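Local atomic coordinates of putative phenazine biosynthesis PhzC/PhzF protein (Clostridium difficile, PDB entry 4DUN), a protein that probably acts as an isomerase of the PhzF family, related to the diaminopimelate epimerases. Residues T179-S189 against H207-S215. Numbering follows the deposited sequence.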
loop_
_atom_site.group_PDB
_atom_site.type_symbol
_atom_site.label_atom_id
_atom_site.label_comp_id
_atom_site.label_asym_id
_atom_site.label_seq_id
_atom_site.Cartn_x
_atom_site.Cartn_y
_atom_site.Cartn_z
ATOM N N THR A 179 8.335 25.815 1.557
ATOM C CA THR A 179 7.887 26.485 0.330
ATOM C C THR A 179 8.955 27.447 -0.182
ATOM O O THR A 179 9.775 27.919 0.599
ATOM C CB THR A 179 6.524 27.215 0.588
ATOM O OG1 THR A 179 5.993 27.696 -0.642
ATOM C CG2 THR A 179 6.646 28.383 1.572
ATOM N N ALA A 180 8.940 27.736 -1.499
ATOM C CA ALA A 180 9.857 28.709 -2.122
ATOM C C ALA A 180 9.293 29.126 -3.461
ATOM O O ALA A 180 8.322 28.515 -3.918
ATOM C CB ALA A 180 11.249 28.093 -2.310
ATOM N N GLN A 181 9.869 30.163 -4.093
ATOM C CA GLN A 181 9.439 30.533 -5.449
ATOM C C GLN A 181 9.833 29.402 -6.410
ATOM O O GLN A 181 10.858 28.751 -6.191
ATOM C CB GLN A 181 10.100 31.842 -5.895
ATOM C CG GLN A 181 9.292 33.073 -5.578
ATOM C CD GLN A 181 9.921 34.293 -6.189
ATOM O OE1 GLN A 181 9.757 34.576 -7.381
ATOM N NE2 GLN A 181 10.649 35.037 -5.382
ATOM N N GLY A 182 9.046 29.174 -7.454
ATOM C CA GLY A 182 9.360 28.106 -8.405
ATOM C C GLY A 182 10.218 28.530 -9.584
ATOM O O GLY A 182 10.266 29.715 -9.938
ATOM N N SER A 183 10.878 27.539 -10.222
ATOM C CA SER A 183 11.696 27.733 -11.426
ATOM C C SER A 183 10.799 27.781 -12.666
ATOM O O SER A 183 10.987 28.633 -13.523
ATOM C CB SER A 183 12.711 26.601 -11.564
ATOM O OG SER A 183 12.048 25.350 -11.696
ATOM N N ASN A 184 9.853 26.825 -12.761
ATOM C CA ASN A 184 8.916 26.627 -13.867
ATOM C C ASN A 184 7.485 27.018 -13.448
ATOM O O ASN A 184 6.595 27.108 -14.287
ATOM C CB ASN A 184 8.968 25.138 -14.290
ATOM C CG ASN A 184 8.225 24.818 -15.560
ATOM O OD1 ASN A 184 8.639 25.186 -16.665
ATOM N ND2 ASN A 184 7.100 24.123 -15.427
ATOM N N THR A 185 7.275 27.259 -12.156
ATOM C CA THR A 185 5.967 27.618 -11.589
ATOM C C THR A 185 6.100 28.862 -10.722
ATOM O O THR A 185 7.222 29.291 -10.452
ATOM C CB THR A 185 5.416 26.430 -10.761
ATOM O OG1 THR A 185 6.311 26.143 -9.681
ATOM C CG2 THR A 185 5.169 25.171 -11.604
ATOM N N ASP A 186 4.973 29.443 -10.275
ATOM C CA ASP A 186 5.025 30.626 -9.413
ATOM C C ASP A 186 5.644 30.296 -8.071
ATOM O O ASP A 186 6.482 31.059 -7.577
ATOM C CB ASP A 186 3.629 31.244 -9.228
ATOM C CG ASP A 186 3.133 31.825 -10.516
ATOM O OD1 ASP A 186 3.623 32.908 -10.903
ATOM O OD2 ASP A 186 2.313 31.165 -11.179
ATOM N N PHE A 187 5.232 29.156 -7.472
ATOM C CA PHE A 187 5.764 28.719 -6.196
ATOM C C PHE A 187 5.722 27.223 -6.105
ATOM O O PHE A 187 5.033 26.565 -6.893
ATOM C CB PHE A 187 5.049 29.377 -4.997
ATOM C CG PHE A 187 3.579 29.079 -4.821
ATOM C CD1 PHE A 187 2.615 29.899 -5.391
ATOM C CD2 PHE A 187 3.160 28.011 -4.027
ATOM C CE1 PHE A 187 1.258 29.679 -5.154
ATOM C CE2 PHE A 187 1.805 27.786 -3.786
ATOM C CZ PHE A 187 0.859 28.615 -4.363
ATOM N N VAL A 188 6.482 26.679 -5.141
ATOM C CA VAL A 188 6.575 25.247 -4.928
ATOM C C VAL A 188 6.441 24.957 -3.464
ATOM O O VAL A 188 6.697 25.838 -2.634
ATOM C CB VAL A 188 7.902 24.636 -5.490
ATOM C CG1 VAL A 188 7.999 24.785 -7.008
ATOM C CG2 VAL A 188 9.147 25.222 -4.797
ATOM N N SER A 189 6.105 23.716 -3.137
ATOM C CA SER A 189 6.037 23.273 -1.735
ATOM C C SER A 189 6.161 21.761 -1.648
ATOM O O SER A 189 6.091 21.064 -2.654
ATOM C CB SER A 189 4.755 23.736 -1.039
ATOM O OG SER A 189 3.618 23.019 -1.508
ATOM N N HIS A 207 -2.758 24.928 0.282
ATOM C CA HIS A 207 -2.892 26.049 -0.645
ATOM C C HIS A 207 -3.879 27.111 -0.108
ATOM O O HIS A 207 -3.834 28.249 -0.574
ATOM C CB HIS A 207 -3.193 25.571 -2.079
ATOM C CG HIS A 207 -2.002 24.857 -2.658
ATOM N ND1 HIS A 207 -1.732 23.544 -2.337
ATOM C CD2 HIS A 207 -0.963 25.348 -3.383
ATOM C CE1 HIS A 207 -0.571 23.258 -2.915
ATOM N NE2 HIS A 207 -0.087 24.304 -3.581
ATOM N N CYS A 208 -4.657 26.800 0.965
ATOM C CA CYS A 208 -5.459 27.818 1.674
ATOM C C CYS A 208 -4.550 28.907 2.241
ATOM O O CYS A 208 -4.962 30.058 2.321
ATOM C CB CYS A 208 -6.280 27.181 2.784
ATOM S SG CYS A 208 -7.556 26.075 2.168
ATOM N N ASN A 209 -3.337 28.523 2.675
ATOM C CA ASN A 209 -2.329 29.442 3.198
ATOM C C ASN A 209 -1.371 29.903 2.122
ATOM O O ASN A 209 -0.982 31.065 2.118
ATOM C CB ASN A 209 -1.481 28.788 4.295
ATOM C CG ASN A 209 -2.207 28.104 5.425
ATOM O OD1 ASN A 209 -1.805 27.022 5.842
ATOM N ND2 ASN A 209 -3.217 28.746 6.015
ATOM N N LEU A 210 -0.901 28.971 1.271
ATOM C CA LEU A 210 0.142 29.281 0.297
ATOM C C LEU A 210 -0.325 30.273 -0.743
ATOM O O LEU A 210 0.456 31.152 -1.119
ATOM C CB LEU A 210 0.692 28.001 -0.379
ATOM C CG LEU A 210 1.454 27.032 0.546
ATOM C CD1 LEU A 210 1.754 25.716 -0.182
ATOM C CD2 LEU A 210 2.771 27.672 1.110
ATOM N N ILE A 211 -1.600 30.180 -1.171
ATOM C CA ILE A 211 -2.149 31.082 -2.195
ATOM C C ILE A 211 -2.160 32.544 -1.674
ATOM O O ILE A 211 -1.528 33.363 -2.345
ATOM C CB ILE A 211 -3.522 30.637 -2.733
ATOM C CG1 ILE A 211 -3.379 29.297 -3.540
ATOM C CG2 ILE A 211 -4.176 31.748 -3.568
ATOM C CD1 ILE A 211 -4.734 28.633 -3.891
ATOM N N PRO A 212 -2.810 32.923 -0.529
ATOM C CA PRO A 212 -2.753 34.340 -0.107
ATOM C C PRO A 212 -1.322 34.790 0.151
ATOM O O PRO A 212 -0.976 35.924 -0.182
ATOM C CB PRO A 212 -3.591 34.380 1.184
ATOM C CG PRO A 212 -3.644 32.948 1.661
ATOM C CD PRO A 212 -3.645 32.128 0.396
ATOM N N TYR A 213 -0.492 33.915 0.709
ATOM C CA TYR A 213 0.889 34.301 0.962
ATOM C C TYR A 213 1.708 34.622 -0.291
ATOM O O TYR A 213 2.330 35.668 -0.360
ATOM C CB TYR A 213 1.632 33.241 1.780
ATOM C CG TYR A 213 3.092 33.583 1.895
ATOM C CD1 TYR A 213 3.535 34.500 2.831
ATOM C CD2 TYR A 213 4.015 33.045 1.024
ATOM C CE1 TYR A 213 4.874 34.846 2.914
ATOM C CE2 TYR A 213 5.342 33.380 1.095
ATOM C CZ TYR A 213 5.776 34.280 2.040
ATOM O OH TYR A 213 7.112 34.609 2.092
ATOM N N TRP A 214 1.654 33.761 -1.302
ATOM C CA TRP A 214 2.390 34.015 -2.539
ATOM C C TRP A 214 1.691 35.054 -3.411
ATOM O O TRP A 214 2.377 35.794 -4.128
ATOM C CB TRP A 214 2.660 32.712 -3.294
ATOM C CG TRP A 214 3.724 31.877 -2.638
ATOM C CD1 TRP A 214 3.552 30.705 -1.957
ATOM C CD2 TRP A 214 5.125 32.187 -2.555
ATOM N NE1 TRP A 214 4.766 30.231 -1.517
ATOM C CE2 TRP A 214 5.743 31.140 -1.834
ATOM C CE3 TRP A 214 5.918 33.250 -3.025
ATOM C CZ2 TRP A 214 7.114 31.123 -1.571
ATOM C CZ3 TRP A 214 7.276 33.235 -2.751
ATOM C CH2 TRP A 214 7.868 32.167 -2.062
ATOM N N SER A 215 0.343 35.156 -3.319
ATOM C CA SER A 215 -0.387 36.200 -4.042
ATOM C C SER A 215 0.130 37.598 -3.653
ATOM O O SER A 215 0.333 38.424 -4.539
ATOM C CB SER A 215 -1.883 36.124 -3.755
ATOM O OG SER A 215 -2.552 37.201 -4.389
HETATM O O HOH W 1 2.819 24.200 -3.737
#
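With CG set between its backbone N and carbonyl carbon (chi1 63°), Phe-187 turns its ring against the indole of Trp-214, whose own CG lies beside the backbone N and opposite the carbonyl carbon. The two form an offset stack at the heart of an aromatic cluster where helix 207-218 packs on the antiparallel hairpin of strands 176-181 and 187-193, within one half of the two-domain fold of the PhzF and diaminopimelate epimerase families. Their planes are only 13° apart, and Phe-187 CG comes within 3.3 Å of Trp-214 CD1. Phe-187 brings a flat apolar ring to this buried interface; Trp-214 offers it a broad face and keeps an N-H at its edge for Thr-179. Phe-187 CB adds a CH-pi contact, sitting almost straight above the centroid of the five-membered ring. One turn back along the helix, the branched Leu-210 reaches both strands: its CB touches Phe-187 CE2 at 3.6 Å, while CD1 meets Ser-189 and CD2 Thr-179. His-207, rim to rim with Phe-187, can pack its CD2 there while ND1 bonds to Thr-203 O and NE2 to a water also held by Ser-189 OG. The aliphatic part of exposed Gln-181 packs on the indole, CG 3.5 Å from Trp-214 CZ3. Small and hydroxylated, Thr-179 both donates and accepts: OG1 hands its proton to Val-188 O, which also accepts the N-H of Ala-180 from the opposite face of the carbonyl plane, and receives Trp-214 NE1-H near the indole plane, 2.9 Å from NE1 to OG1 with an N-H...O angle of 152°.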